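Arylmalonate decarboxylase (Bordetella bronchiseptica, PDB 3IXL) catalyses the enantioselective decarboxylation of 2-aryl-2-methylmalonates, releasing carbon dioxide and leaving 2-arylpropionates. Local coordinates at residues P14-V20 against I34-L40; V55-R60 against A92-T97; V117-A123 against D180-L186; V168-V172 against E199-L204. The protein carries 2 engineered substitutions. All coordinates share one frame. Residue numbers count along the deposited sequence, not the author numbering.

Interaction 1. Residues P14-V20 against I34-L40. With PAC (2-phenylacetic acid), chain C.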
loop_
_atom_site.group_PDB
_atom_site.type_symbol
_atom_site.label_atom_id
_atom_site.label_comp_id
_atom_site.label_asym_id
_atom_site.label_seq_id
_atom_site.Cartn_x
_atom_site.Cartn_y
_atom_site.Cartn_z
ATOM N N PRO A 14 -5.117 5.277 -8.031
ATOM C CA PRO A 14 -4.484 5.923 -9.195
ATOM C C PRO A 14 -5.197 5.882 -10.572
ATOM O O PRO A 14 -5.251 6.926 -11.229
ATOM C CB PRO A 14 -3.087 5.278 -9.243
ATOM C CG PRO A 14 -2.836 4.889 -7.797
ATOM C CD PRO A 14 -4.177 4.390 -7.318
ATOM N N PRO A 15 -5.730 4.723 -11.018
ATOM C CA PRO A 15 -6.255 4.728 -12.396
ATOM C C PRO A 15 -7.503 5.589 -12.570
ATOM O O PRO A 15 -8.298 5.722 -11.643
ATOM C CB PRO A 15 -6.579 3.251 -12.656
ATOM C CG PRO A 15 -5.814 2.486 -11.595
ATOM C CD PRO A 15 -5.871 3.391 -10.401
ATOM N N ALA A 16 -7.659 6.175 -13.759
ATOM C CA ALA A 16 -8.798 7.042 -14.068
ATOM C C ALA A 16 -10.128 6.336 -13.854
ATOM O O ALA A 16 -11.093 6.951 -13.397
ATOM C CB ALA A 16 -8.702 7.552 -15.505
ATOM N N ALA A 17 -10.155 5.041 -14.166
ATOM C CA ALA A 17 -11.367 4.233 -14.091
ATOM C C ALA A 17 -11.960 4.165 -12.682
ATOM O O ALA A 17 -13.160 3.927 -12.527
ATOM C CB ALA A 17 -11.102 2.833 -14.638
ATOM N N GLY A 18 -11.121 4.344 -11.657
ATOM C CA GLY A 18 -11.598 4.380 -10.273
ATOM C C GLY A 18 -12.163 3.066 -9.777
ATOM O O GLY A 18 -13.203 3.039 -9.115
ATOM N N LEU A 19 -11.485 1.975 -10.111
ATOM C CA LEU A 19 -11.927 0.642 -9.730
ATOM C C LEU A 19 -11.458 0.317 -8.326
ATOM O O LEU A 19 -10.410 0.791 -7.880
ATOM C CB LEU A 19 -11.383 -0.409 -10.707
ATOM C CG LEU A 19 -11.367 -0.050 -12.197
ATOM C CD1 LEU A 19 -10.657 -1.136 -13.006
ATOM C CD2 LEU A 19 -12.776 0.206 -12.723
ATOM N N VAL A 20 -12.252 -0.483 -7.621
ATOM C CA VAL A 20 -11.815 -1.045 -6.354
ATOM C C VAL A 20 -10.664 -1.993 -6.689
ATOM O O VAL A 20 -10.796 -2.850 -7.571
ATOM C CB VAL A 20 -12.960 -1.806 -5.636
ATOM C CG1 VAL A 20 -12.450 -2.443 -4.348
ATOM C CG2 VAL A 20 -14.132 -0.868 -5.335
ATOM N N ILE A 34 -15.878 1.189 -2.032
ATOM C CA ILE A 34 -16.161 2.088 -3.141
ATOM C C ILE A 34 -14.896 2.854 -3.458
ATOM O O ILE A 34 -14.041 3.019 -2.578
ATOM C CB ILE A 34 -17.346 3.050 -2.851
ATOM C CG1 ILE A 34 -17.089 3.895 -1.596
ATOM C CG2 ILE A 34 -18.659 2.258 -2.757
ATOM C CD1 ILE A 34 -18.120 5.010 -1.366
ATOM N N ALA A 35 -14.758 3.297 -4.702
ATOM C CA ALA A 35 -13.511 3.906 -5.132
ATOM C C ALA A 35 -13.740 5.084 -6.042
ATOM O O ALA A 35 -14.806 5.233 -6.636
ATOM C CB ALA A 35 -12.590 2.879 -5.788
ATOM N N SER A 36 -12.726 5.928 -6.108
ATOM C CA SER A 36 -12.743 7.114 -6.933
ATOM C C SER A 36 -11.337 7.265 -7.508
ATOM O O SER A 36 -10.344 7.160 -6.772
ATOM C CB SER A 36 -13.153 8.322 -6.094
ATOM O OG SER A 36 -13.417 9.446 -6.923
ATOM N N GLY A 37 -11.251 7.482 -8.820
ATOM C CA GLY A 37 -9.978 7.433 -9.540
ATOM C C GLY A 37 -9.320 8.756 -9.859
ATOM O O GLY A 37 -9.975 9.690 -10.326
ATOM N N LEU A 38 -8.008 8.816 -9.648
ATOM C CA LEU A 38 -7.236 10.041 -9.852
ATOM C C LEU A 38 -6.873 10.320 -11.296
ATOM O O LEU A 38 -6.751 11.483 -11.676
ATOM C CB LEU A 38 -5.942 9.988 -9.041
ATOM C CG LEU A 38 -6.122 9.977 -7.530
ATOM C CD1 LEU A 38 -4.849 9.552 -6.840
ATOM C CD2 LEU A 38 -6.508 11.363 -7.064
ATOM N N GLY A 39 -6.660 9.268 -12.082
ATOM C CA GLY A 39 -6.122 9.419 -13.430
ATOM C C GLY A 39 -4.623 9.641 -13.475
ATOM O O GLY A 39 -4.134 10.396 -14.316
ATOM N N LEU A 40 -3.882 8.986 -12.581
ATOM C CA LEU A 40 -2.423 9.087 -12.572
ATOM C C LEU A 40 -1.840 8.617 -13.901
ATOM O O LEU A 40 -2.229 7.567 -14.409
ATOM C CB LEU A 40 -1.844 8.245 -11.421
ATOM C CG LEU A 40 -0.321 8.192 -11.256
ATOM C CD1 LEU A 40 0.223 9.564 -10.856
ATOM C CD2 LEU A 40 0.067 7.146 -10.228
HETATM C C1 PAC C . 2.122 2.773 -5.500
HETATM C C2 PAC C . 1.678 2.975 -6.937
HETATM C "C1'" PAC C . 0.373 2.390 -7.437
HETATM C "C2'" PAC C . 0.324 2.090 -8.802
HETATM C "C3'" PAC C . -0.829 1.558 -9.377
HETATM C "C4'" PAC C . -1.948 1.328 -8.583
HETATM C "C5'" PAC C . -1.909 1.621 -7.215
HETATM C "C6'" PAC C . -0.756 2.161 -6.636
HETATM O O1 PAC C . 1.469 2.081 -4.670
HETATM O O2 PAC C . 3.204 3.349 -5.192
HETATM O O HOH W 1 -4.943 6.601 -15.117
#
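P14 gives up more surface to the other segment than any other residue here, and its carbonyl does most of the polar work. P14 O accepts a hydrogen bond from L40 N at 2.8 Å and a weak, bent one from G39 N at 2.9 Å, while P14 CB rests on L40 CD2 at 3.8 Å. The ring points its far side at the ligand: P14 CG lies 3.4 Å from C5' of 2-phenylacetic acid, so the residue that ties the two segments together also forms part of the pocket wall. The loop after strand 8-13 folds back along the end of the neighbouring parallel strand 33-37 and the loop that follows it, at the edge of a four-stranded sheet; active-site residues of alpha/beta folds commonly gather at such strand ends. S36, on the edge strand, points its CB away from segment 14-20 and is hydrogen-bonded to H58. Beyond P14 the chain makes a type I turn from P15 to G18, closed by G18 N to P15 O at 3.1 Å, which lies against G37. Both glycines are needed for so close an approach, because a CB on either would clash; G18 CA comes within 3.4 Å of G37 N, and G37 CA makes a CA-H...O contact of 3.2 Å with P15 O. A35, the second most covered residue, presents its CB to G18 O at 3.4 Å and to V20 CG2 at 4.1 Å. A water bridges A16 N, at 3.1 Å, and L40 O, at 3.0 Å.

Interaction 2. Residues V55-R60 against A92-T97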
loop_
_atom_site.group_PDB
_atom_site.type_symbol
_atom_site.label_atom_id
_atom_site.label_comp_id
_atom_site.label_asym_id
_atom_site.label_seq_id
_atom_site.Cartn_x
_atom_site.Cartn_y
_atom_site.Cartn_z
ATOM N N VAL A 55 -6.554 14.932 -4.520
ATOM C CA VAL A 55 -6.835 13.929 -3.501
ATOM C C VAL A 55 -7.949 14.368 -2.548
ATOM O O VAL A 55 -8.882 13.609 -2.292
ATOM C CB VAL A 55 -5.556 13.514 -2.746
ATOM C CG1 VAL A 55 -5.902 12.697 -1.490
ATOM C CG2 VAL A 55 -4.650 12.713 -3.680
ATOM N N VAL A 56 -7.870 15.598 -2.055
ATOM C CA VAL A 56 -8.875 16.091 -1.111
ATOM C C VAL A 56 -10.293 16.083 -1.711
ATOM O O VAL A 56 -11.258 15.708 -1.044
ATOM C CB VAL A 56 -8.488 17.493 -0.581
ATOM C CG1 VAL A 56 -9.660 18.171 0.114
ATOM C CG2 VAL A 56 -7.314 17.367 0.377
ATOM N N ASP A 57 -10.409 16.455 -2.983
ATOM C CA ASP A 57 -11.709 16.462 -3.651
ATOM C C ASP A 57 -12.270 15.056 -3.801
ATOM O O ASP A 57 -13.473 14.847 -3.664
ATOM C CB ASP A 57 -11.628 17.159 -5.010
ATOM C CG ASP A 57 -11.319 18.645 -4.882
ATOM O OD1 ASP A 57 -11.846 19.308 -3.958
ATOM O OD2 ASP A 57 -10.522 19.147 -5.699
ATOM N N HIS A 58 -11.393 14.084 -4.067
ATOM C CA HIS A 58 -11.830 12.691 -4.156
ATOM C C HIS A 58 -12.269 12.167 -2.787
ATOM O O HIS A 58 -13.243 11.426 -2.685
ATOM C CB HIS A 58 -10.738 11.804 -4.761
ATOM C CG HIS A 58 -10.620 11.942 -6.244
ATOM N ND1 HIS A 58 -11.402 11.220 -7.120
ATOM C CD2 HIS A 58 -9.832 12.734 -7.008
ATOM C CE1 HIS A 58 -11.092 11.552 -8.360
ATOM N NE2 HIS A 58 -10.144 12.470 -8.320
ATOM N N ALA A 59 -11.557 12.576 -1.734
ATOM C CA ALA A 59 -11.971 12.242 -0.367
ATOM C C ALA A 59 -13.394 12.751 -0.070
ATOM O O ALA A 59 -14.216 12.024 0.490
ATOM C CB ALA A 59 -10.959 12.781 0.651
ATOM N N ARG A 60 -13.664 14.000 -0.447
ATOM C CA ARG A 60 -14.976 14.607 -0.262
ATOM C C ARG A 60 -16.058 13.859 -1.048
ATOM O O ARG A 60 -17.163 13.657 -0.531
ATOM C CB ARG A 60 -14.952 16.072 -0.683
ATOM C CG ARG A 60 -14.173 17.012 0.230
ATOM C CD ARG A 60 -14.302 18.447 -0.297
ATOM N NE ARG A 60 -13.549 19.433 0.476
ATOM C CZ ARG A 60 -14.018 20.075 1.545
ATOM N NH1 ARG A 60 -15.247 19.835 1.994
ATOM N NH2 ARG A 60 -13.251 20.956 2.174
ATOM N N ALA A 92 -5.406 16.879 6.039
ATOM C CA ALA A 92 -6.210 17.643 5.080
ATOM C C ALA A 92 -7.433 16.857 4.627
ATOM O O ALA A 92 -8.527 17.409 4.520
ATOM C CB ALA A 92 -5.377 18.076 3.887
ATOM N N MET A 93 -7.246 15.565 4.348
ATOM C CA MET A 93 -8.363 14.686 3.993
ATOM C C MET A 93 -9.382 14.621 5.123
ATOM O O MET A 93 -10.586 14.710 4.891
ATOM C CB MET A 93 -7.860 13.277 3.669
ATOM C CG MET A 93 -7.009 13.194 2.416
ATOM S SD MET A 93 -6.071 11.642 2.302
ATOM C CE MET A 93 -7.393 10.475 2.083
ATOM N N ARG A 94 -8.900 14.475 6.350
ATOM C CA ARG A 94 -9.793 14.382 7.499
ATOM C C ARG A 94 -10.578 15.681 7.702
ATOM O O ARG A 94 -11.785 15.652 7.949
ATOM C CB ARG A 94 -9.020 13.997 8.763
ATOM C CG ARG A 94 -9.926 13.805 9.951
ATOM C CD ARG A 94 -9.623 12.548 10.741
ATOM N NE ARG A 94 -8.579 12.724 11.739
ATOM C CZ ARG A 94 -8.744 12.580 13.056
ATOM N NH1 ARG A 94 -9.920 12.255 13.579
ATOM N NH2 ARG A 94 -7.715 12.768 13.856
ATOM N N GLU A 95 -9.901 16.818 7.582
ATOM C CA GLU A 95 -10.574 18.111 7.767
ATOM C C GLU A 95 -11.594 18.385 6.664
ATOM O O GLU A 95 -12.586 19.085 6.894
ATOM C CB GLU A 95 -9.553 19.252 7.919
ATOM C CG GLU A 95 -8.765 19.174 9.236
ATOM C CD GLU A 95 -7.853 20.382 9.508
ATOM O OE1 GLU A 95 -8.047 21.442 8.880
ATOM O OE2 GLU A 95 -6.956 20.266 10.377
ATOM N N ALA A 96 -11.371 17.812 5.483
ATOM C CA ALA A 96 -12.286 17.953 4.351
ATOM C C ALA A 96 -13.528 17.080 4.475
ATOM O O ALA A 96 -14.551 17.393 3.873
ATOM C CB ALA A 96 -11.573 17.646 3.052
ATOM N N THR A 97 -13.442 15.990 5.237
ATOM C CA THR A 97 -14.491 14.958 5.245
ATOM C C THR A 97 -15.152 14.735 6.602
ATOM O O THR A 97 -16.293 14.267 6.676
ATOM C CB THR A 97 -13.933 13.600 4.795
ATOM O OG1 THR A 97 -12.873 13.197 5.682
ATOM C CG2 THR A 97 -13.405 13.680 3.378
#
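Two helical segments, 55-60 and 92-97, run in roughly the same direction, their axes inclined by 39° (signed crossing angle -39°) and 8.8 Å apart at closest approach. The backbones come close at two levels, V56 CA to M93 CA at 5.3 Å and R60 CA to T97 CA at 5.5 Å, one helical turn apart on each side. Small side chains permit this spacing. A96, the most covered residue, points at the partner helix and meets V56 CG1 through its CB at 3.5 Å, while V56 CG2 reaches A92 CB at 4.1 Å. Deeper in, M93 packs its SD against V55 CG1 at 3.9 Å and its CG against A59 CB at 4.3 Å; V55, A59 and M93 all also touch I12 of strand 8-13, so the pair covers one face of the parallel sheet as neighbouring helices of an alpha/beta layer. T97 CG2 approaches A59 CB at 3.8 Å, and its hydroxyl turns back to its own helix, T97 OG1 donating to M93 O at 2.9 Å. On the exposed side R60 stretches across, with NE 3.7 Å from A96 CB. R60 NH1 is 3.2 Å from A96 O, but this oxygen sits over the guanidinium face at an angle too poor for a hydrogen bond. The joint is therefore held by apolar packing and close fit, with the aliphatic length of an exposed arginine laid along its edge.

Interaction 3. Residues V117-A123 against D180-L186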
loop_
_atom_site.group_PDB
_atom_site.type_symbol
_atom_site.label_atom_id
_atom_site.label_comp_id
_atom_site.label_asym_id
_atom_site.label_seq_id
_atom_site.Cartn_x
_atom_site.Cartn_y
_atom_site.Cartn_z
ATOM N N VAL A 117 8.812 -5.584 12.348
ATOM C CA VAL A 117 9.853 -5.388 11.353
ATOM C C VAL A 117 10.483 -4.015 11.530
ATOM O O VAL A 117 9.816 -2.998 11.376
ATOM C CB VAL A 117 9.287 -5.547 9.922
ATOM C CG1 VAL A 117 10.369 -5.292 8.882
ATOM C CG2 VAL A 117 8.696 -6.928 9.738
ATOM N N ARG A 118 11.766 -3.998 11.879
ATOM C CA ARG A 118 12.536 -2.762 11.968
ATOM C C ARG A 118 13.497 -2.661 10.785
ATOM O O ARG A 118 13.573 -1.618 10.126
ATOM C CB ARG A 118 13.304 -2.705 13.297
ATOM C CG ARG A 118 14.368 -1.616 13.395
ATOM C CD ARG A 118 13.762 -0.239 13.615
ATOM N NE ARG A 118 13.192 -0.076 14.956
ATOM C CZ ARG A 118 13.707 0.698 15.913
ATOM N NH1 ARG A 118 14.813 1.401 15.693
ATOM N NH2 ARG A 118 13.107 0.774 17.095
ATOM N N ARG A 119 14.227 -3.744 10.525
ATOM C CA ARG A 119 15.135 -3.819 9.390
ATOM C C ARG A 119 14.390 -4.480 8.248
ATOM O O ARG A 119 13.980 -5.634 8.354
ATOM C CB ARG A 119 16.376 -4.627 9.757
ATOM C CG ARG A 119 17.293 -3.900 10.713
ATOM C CD ARG A 119 18.433 -4.795 11.158
ATOM N NE ARG A 119 19.070 -5.495 10.042
ATOM C CZ ARG A 119 19.920 -4.931 9.188
ATOM N NH1 ARG A 119 20.244 -3.650 9.312
ATOM N NH2 ARG A 119 20.448 -5.648 8.207
ATOM N N VAL A 120 14.212 -3.731 7.159
ATOM C CA VAL A 120 13.275 -4.116 6.126
ATOM C C VAL A 120 13.924 -4.135 4.749
ATOM O O VAL A 120 14.466 -3.130 4.295
ATOM C CB VAL A 120 12.011 -3.202 6.162
ATOM C CG1 VAL A 120 12.353 -1.715 5.976
ATOM C CG2 VAL A 120 10.955 -3.685 5.154
ATOM N N ALA A 121 13.890 -5.300 4.107
ATOM C CA ALA A 121 14.355 -5.428 2.732
ATOM C C ALA A 121 13.253 -4.901 1.817
ATOM O O ALA A 121 12.067 -5.134 2.082
ATOM C CB ALA A 121 14.671 -6.879 2.415
ATOM N N LEU A 122 13.641 -4.214 0.746
ATOM C CA LEU A 122 12.670 -3.612 -0.175
ATOM C C LEU A 122 12.612 -4.359 -1.495
ATOM O O LEU A 122 13.638 -4.561 -2.153
ATOM C CB LEU A 122 13.038 -2.150 -0.453
ATOM C CG LEU A 122 13.295 -1.221 0.738
ATOM C CD1 LEU A 122 13.633 0.211 0.287
ATOM C CD2 LEU A 122 12.117 -1.230 1.703
ATOM N N ALA A 123 11.407 -4.763 -1.888
ATOM C CA ALA A 123 11.165 -5.399 -3.178
ATOM C C ALA A 123 10.102 -4.530 -3.812
ATOM O O ALA A 123 8.969 -4.517 -3.332
ATOM C CB ALA A 123 10.641 -6.822 -2.977
ATOM N N ASP A 180 19.830 -10.892 7.151
ATOM C CA ASP A 180 19.548 -10.701 8.570
ATOM C C ASP A 180 18.472 -9.631 8.791
ATOM O O ASP A 180 18.339 -9.088 9.888
ATOM C CB ASP A 180 20.830 -10.398 9.364
ATOM C CG ASP A 180 21.507 -9.111 8.932
ATOM O OD1 ASP A 180 21.058 -8.478 7.953
ATOM O OD2 ASP A 180 22.508 -8.730 9.580
ATOM N N SER A 181 17.710 -9.339 7.737
ATOM C CA SER A 181 16.570 -8.419 7.823
ATOM C C SER A 181 15.400 -9.055 8.579
ATOM O O SER A 181 15.291 -10.285 8.653
ATOM C CB SER A 181 16.116 -8.006 6.417
ATOM O OG SER A 181 17.134 -7.294 5.731
ATOM N N ASP A 182 14.525 -8.219 9.133
ATOM C CA ASP A 182 13.374 -8.700 9.909
ATOM C C ASP A 182 12.201 -9.091 9.022
ATOM O O ASP A 182 11.354 -9.879 9.425
ATOM C CB ASP A 182 12.874 -7.626 10.884
ATOM C CG ASP A 182 13.905 -7.206 11.903
ATOM O OD1 ASP A 182 14.691 -8.069 12.357
ATOM O OD2 ASP A 182 13.903 -6.012 12.274
ATOM N N GLY A 183 12.138 -8.510 7.829
ATOM C CA GLY A 183 10.999 -8.721 6.946
ATOM C C GLY A 183 11.196 -7.994 5.642
ATOM O O GLY A 183 12.244 -7.404 5.395
ATOM N N ILE A 184 10.164 -8.052 4.813
ATOM C CA ILE A 184 10.231 -7.535 3.454
ATOM C C ILE A 184 9.041 -6.617 3.201
ATOM O O ILE A 184 7.902 -6.953 3.557
ATOM C CB ILE A 184 10.220 -8.699 2.421
ATOM C CG1 ILE A 184 11.421 -9.635 2.659
ATOM C CG2 ILE A 184 10.223 -8.169 0.979
ATOM C CD1 ILE A 184 11.262 -11.024 2.060
ATOM N N LEU A 185 9.316 -5.464 2.597
ATOM C CA LEU A 185 8.258 -4.614 2.067
ATOM C C LEU A 185 8.194 -4.816 0.558
ATOM O O LEU A 185 9.159 -4.551 -0.151
ATOM C CB LEU A 185 8.504 -3.138 2.397
ATOM C CG LEU A 185 7.538 -2.139 1.748
ATOM C CD1 LEU A 185 6.106 -2.374 2.220
ATOM C CD2 LEU A 185 7.981 -0.710 2.067
ATOM N N LEU A 186 7.055 -5.312 0.087
ATOM C CA LEU A 186 6.776 -5.454 -1.331
ATOM C C LEU A 186 5.914 -4.254 -1.721
ATOM O O LEU A 186 4.717 -4.186 -1.410
ATOM C CB LEU A 186 6.081 -6.792 -1.596
ATOM C CG LEU A 186 5.629 -7.161 -3.012
ATOM C CD1 LEU A 186 6.753 -7.029 -4.050
ATOM C CD2 LEU A 186 5.112 -8.595 -2.968
#
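Backbone hydrogen bonds make segments 117-123 and 180-186 neighbours in a parallel sheet. A121 N donates to G183 O at 3.0 Å, L185 N to A121 O at 2.8 Å and A123 N to L185 O at 2.8 Å, pairing V120 with G183 through to A123 with L186. CA-H...O contacts supplement the ladder, the shortest from L186 CA to A123 O at 3.1 Å. Where the ladder begins, R119 O receives D182 N at 2.8 Å and, weakly, G183 N at 3.5 Å.

Polar side chains reinforce this entrance. D182 OD2 accepts from R118 N at 3.0 Å and from R119 N at 2.9 Å, one carboxylate oxygen gathering two successive amides. R119 NH2 also forms a salt bridge with D180 OD1 at 2.9 Å.

Apolar contacts line both faces of the sheet. V120 CG2 and L122 CD2 meet L185 CB at 3.7 and 4.1 Å on the face covered by helices 104-114 (L112 on V120) and 128-140 (L138 on L122 and L185). On the other, A123 CB touches I184 CG2 at 4.2 Å and L186 CD1 at 4.0 Å, beneath helix 164-176. G183 leaves room for V117, whose CG2 a CB there would strike. These are the two central strands of the second four-stranded sheet, of order 2-1-3-4. The D182 carboxylate and the R119-D180 salt bridge thus secure the start of the pairing near the surface, while further along main-chain bonds hold it inside a hydrocarbon core.

Interaction 4. Residues V168-V172 against E199-L204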
loop_
_atom_site.group_PDB
_atom_site.type_symbol
_atom_site.label_atom_id
_atom_site.label_comp_id
_atom_site.label_asym_id
_atom_site.label_seq_id
_atom_site.Cartn_x
_atom_site.Cartn_y
_atom_site.Cartn_z
ATOM N N VAL A 168 7.638 -13.376 -6.282
ATOM C CA VAL A 168 8.282 -14.222 -5.279
ATOM C C VAL A 168 9.806 -14.107 -5.403
ATOM O O VAL A 168 10.520 -13.941 -4.414
ATOM C CB VAL A 168 7.850 -15.714 -5.402
ATOM C CG1 VAL A 168 8.730 -16.624 -4.525
ATOM C CG2 VAL A 168 6.370 -15.875 -5.048
ATOM N N ASP A 169 10.295 -14.211 -6.633
ATOM C CA ASP A 169 11.727 -14.120 -6.886
ATOM C C ASP A 169 12.300 -12.750 -6.502
ATOM O O ASP A 169 13.404 -12.665 -5.957
ATOM C CB ASP A 169 12.011 -14.412 -8.353
ATOM C CG ASP A 169 13.454 -14.208 -8.702
ATOM O OD1 ASP A 169 14.278 -15.047 -8.280
ATOM O OD2 ASP A 169 13.756 -13.203 -9.381
ATOM N N LEU A 170 11.557 -11.681 -6.789
ATOM C CA LEU A 170 11.987 -10.334 -6.408
ATOM C C LEU A 170 12.183 -10.207 -4.894
ATOM O O LEU A 170 13.174 -9.644 -4.427
ATOM C CB LEU A 170 10.949 -9.323 -6.880
ATOM C CG LEU A 170 11.291 -7.842 -6.704
ATOM C CD1 LEU A 170 12.411 -7.412 -7.655
ATOM C CD2 LEU A 170 10.034 -6.996 -6.932
ATOM N N CYS A 171 11.225 -10.722 -4.131
ATOM C CA CYS A 171 11.323 -10.707 -2.671
ATOM C C CYS A 171 12.497 -11.526 -2.159
ATOM O O CYS A 171 13.225 -11.072 -1.271
ATOM C CB CYS A 171 10.037 -11.236 -2.056
ATOM S SG CYS A 171 8.614 -10.133 -2.232
ATOM N N VAL A 172 12.668 -12.721 -2.720
ATOM C CA VAL A 172 13.760 -13.595 -2.298
ATOM C C VAL A 172 15.113 -12.940 -2.603
ATOM O O VAL A 172 15.998 -12.922 -1.739
ATOM C CB VAL A 172 13.650 -14.999 -2.933
ATOM C CG1 VAL A 172 14.892 -15.833 -2.607
ATOM C CG2 VAL A 172 12.400 -15.715 -2.447
ATOM N N GLU A 199 3.880 -17.587 -0.195
ATOM C CA GLU A 199 5.000 -18.376 -0.706
ATOM C C GLU A 199 6.330 -17.808 -0.211
ATOM O O GLU A 199 7.214 -18.549 0.228
ATOM C CB GLU A 199 4.945 -18.424 -2.232
ATOM C CG GLU A 199 6.101 -19.159 -2.928
ATOM C CD GLU A 199 6.225 -20.634 -2.582
ATOM O OE1 GLU A 199 7.254 -21.217 -2.976
ATOM O OE2 GLU A 199 5.326 -21.211 -1.933
ATOM N N VAL A 200 6.478 -16.487 -0.250
ATOM C CA VAL A 200 7.686 -15.859 0.276
ATOM C C VAL A 200 7.841 -16.117 1.771
ATOM O O VAL A 200 8.931 -16.469 2.230
ATOM C CB VAL A 200 7.709 -14.335 0.012
ATOM C CG1 VAL A 200 8.920 -13.691 0.649
ATOM C CG2 VAL A 200 7.711 -14.044 -1.482
ATOM N N GLU A 201 6.756 -15.947 2.527
ATOM C CA GLU A 201 6.800 -16.176 3.977
ATOM C C GLU A 201 7.158 -17.629 4.315
ATOM O O GLU A 201 7.935 -17.874 5.246
ATOM C CB GLU A 201 5.483 -15.750 4.639
ATOM C CG GLU A 201 5.286 -14.225 4.613
ATOM C CD GLU A 201 4.070 -13.734 5.378
ATOM O OE1 GLU A 201 3.174 -14.546 5.697
ATOM O OE2 GLU A 201 4.017 -12.511 5.638
ATOM N N ARG A 202 6.603 -18.572 3.547
ATOM C CA ARG A 202 6.902 -20.002 3.703
ATOM C C ARG A 202 8.390 -20.272 3.476
ATOM O O ARG A 202 9.044 -20.958 4.273
ATOM C CB ARG A 202 6.076 -20.818 2.700
ATOM C CG ARG A 202 6.276 -22.337 2.788
ATOM C CD ARG A 202 5.694 -23.050 1.550
ATOM N NE ARG A 202 6.466 -22.849 0.322
ATOM C CZ ARG A 202 7.560 -23.530 -0.003
ATOM N NH1 ARG A 202 8.037 -24.458 0.815
ATOM N NH2 ARG A 202 8.182 -23.276 -1.146
ATOM N N ARG A 203 8.917 -19.748 2.380
ATOM C CA ARG A 203 10.298 -20.039 1.990
ATOM C C ARG A 203 11.341 -19.373 2.872
ATOM O O ARG A 203 12.391 -19.964 3.146
ATOM C CB ARG A 203 10.533 -19.657 0.534
ATOM C CG ARG A 203 9.861 -20.586 -0.461
ATOM C CD ARG A 203 10.181 -20.194 -1.890
ATOM N NE ARG A 203 11.619 -20.055 -2.119
ATOM C CZ ARG A 203 12.162 -19.631 -3.259
ATOM N NH1 ARG A 203 11.392 -19.305 -4.291
ATOM N NH2 ARG A 203 13.482 -19.533 -3.365
ATOM N N LEU A 204 11.064 -18.152 3.324
ATOM C CA LEU A 204 12.066 -17.375 4.039
ATOM C C LEU A 204 11.896 -17.330 5.546
ATOM O O LEU A 204 12.863 -17.068 6.265
ATOM C CB LEU A 204 12.142 -15.952 3.477
ATOM C CG LEU A 204 12.422 -15.827 1.979
ATOM C CD1 LEU A 204 12.477 -14.370 1.565
ATOM C CD2 LEU A 204 13.724 -16.540 1.612
#
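In this alpha/beta sheet layer, helices 164-176 and 196-204 lie side by side over the strand that joins them in sequence, 183-187. Their short segments incline by 40° with axes 9.9 Å apart, and the gap is filled by branched side chains from both helices. V200 is the main projection from segment 199-204: its CG2 fits between V168 and C171, 3.8 Å from V168 CA and 3.7 Å from C171 CB. One turn on, L204 repeats the move, its CD1 lying 4.1 Å from V172 CA and 4.2 Å from V172 CG2. In return V168 presses CG2 against the methylene E199 CG at 3.9 Å. C171, V200 and L204 also reach I184 of the underlying strand, which closes the bottom of the cleft. Toward solvent, R203 roofs the two valines. Its chain leans across so that V168 CG1 is 3.8 Å from R203 NH1, while V172 CG2 sits over one face of the guanidinium, 4.0 Å from R203 CZ.

In the fold
The four contacts form two groups on opposite sides of the chain's centre, each built on its own four-stranded parallel sheet of order 2-1-3-4. Interactions 1 and 2 touch through H58, whose ND1 lies 2.7 Å from S36 OG in a probable hydrogen bond, and through L38 CD2, 4.1 Å from V55 CG2. Interactions 3 and 4 have centres 12 Å apart and meet at I184, whose CD1 is 3.6 Å from L204 CD1. Between the groups nothing touches: interactions 1 and 3 stay about 13 Å apart at their nearest atoms. 2-Phenylacetic acid contacts P14 of interaction 1 and is hydrogen-bonded to S76 and Y126; the ligand lies about 9 Å from the L185 side chain of interaction 3.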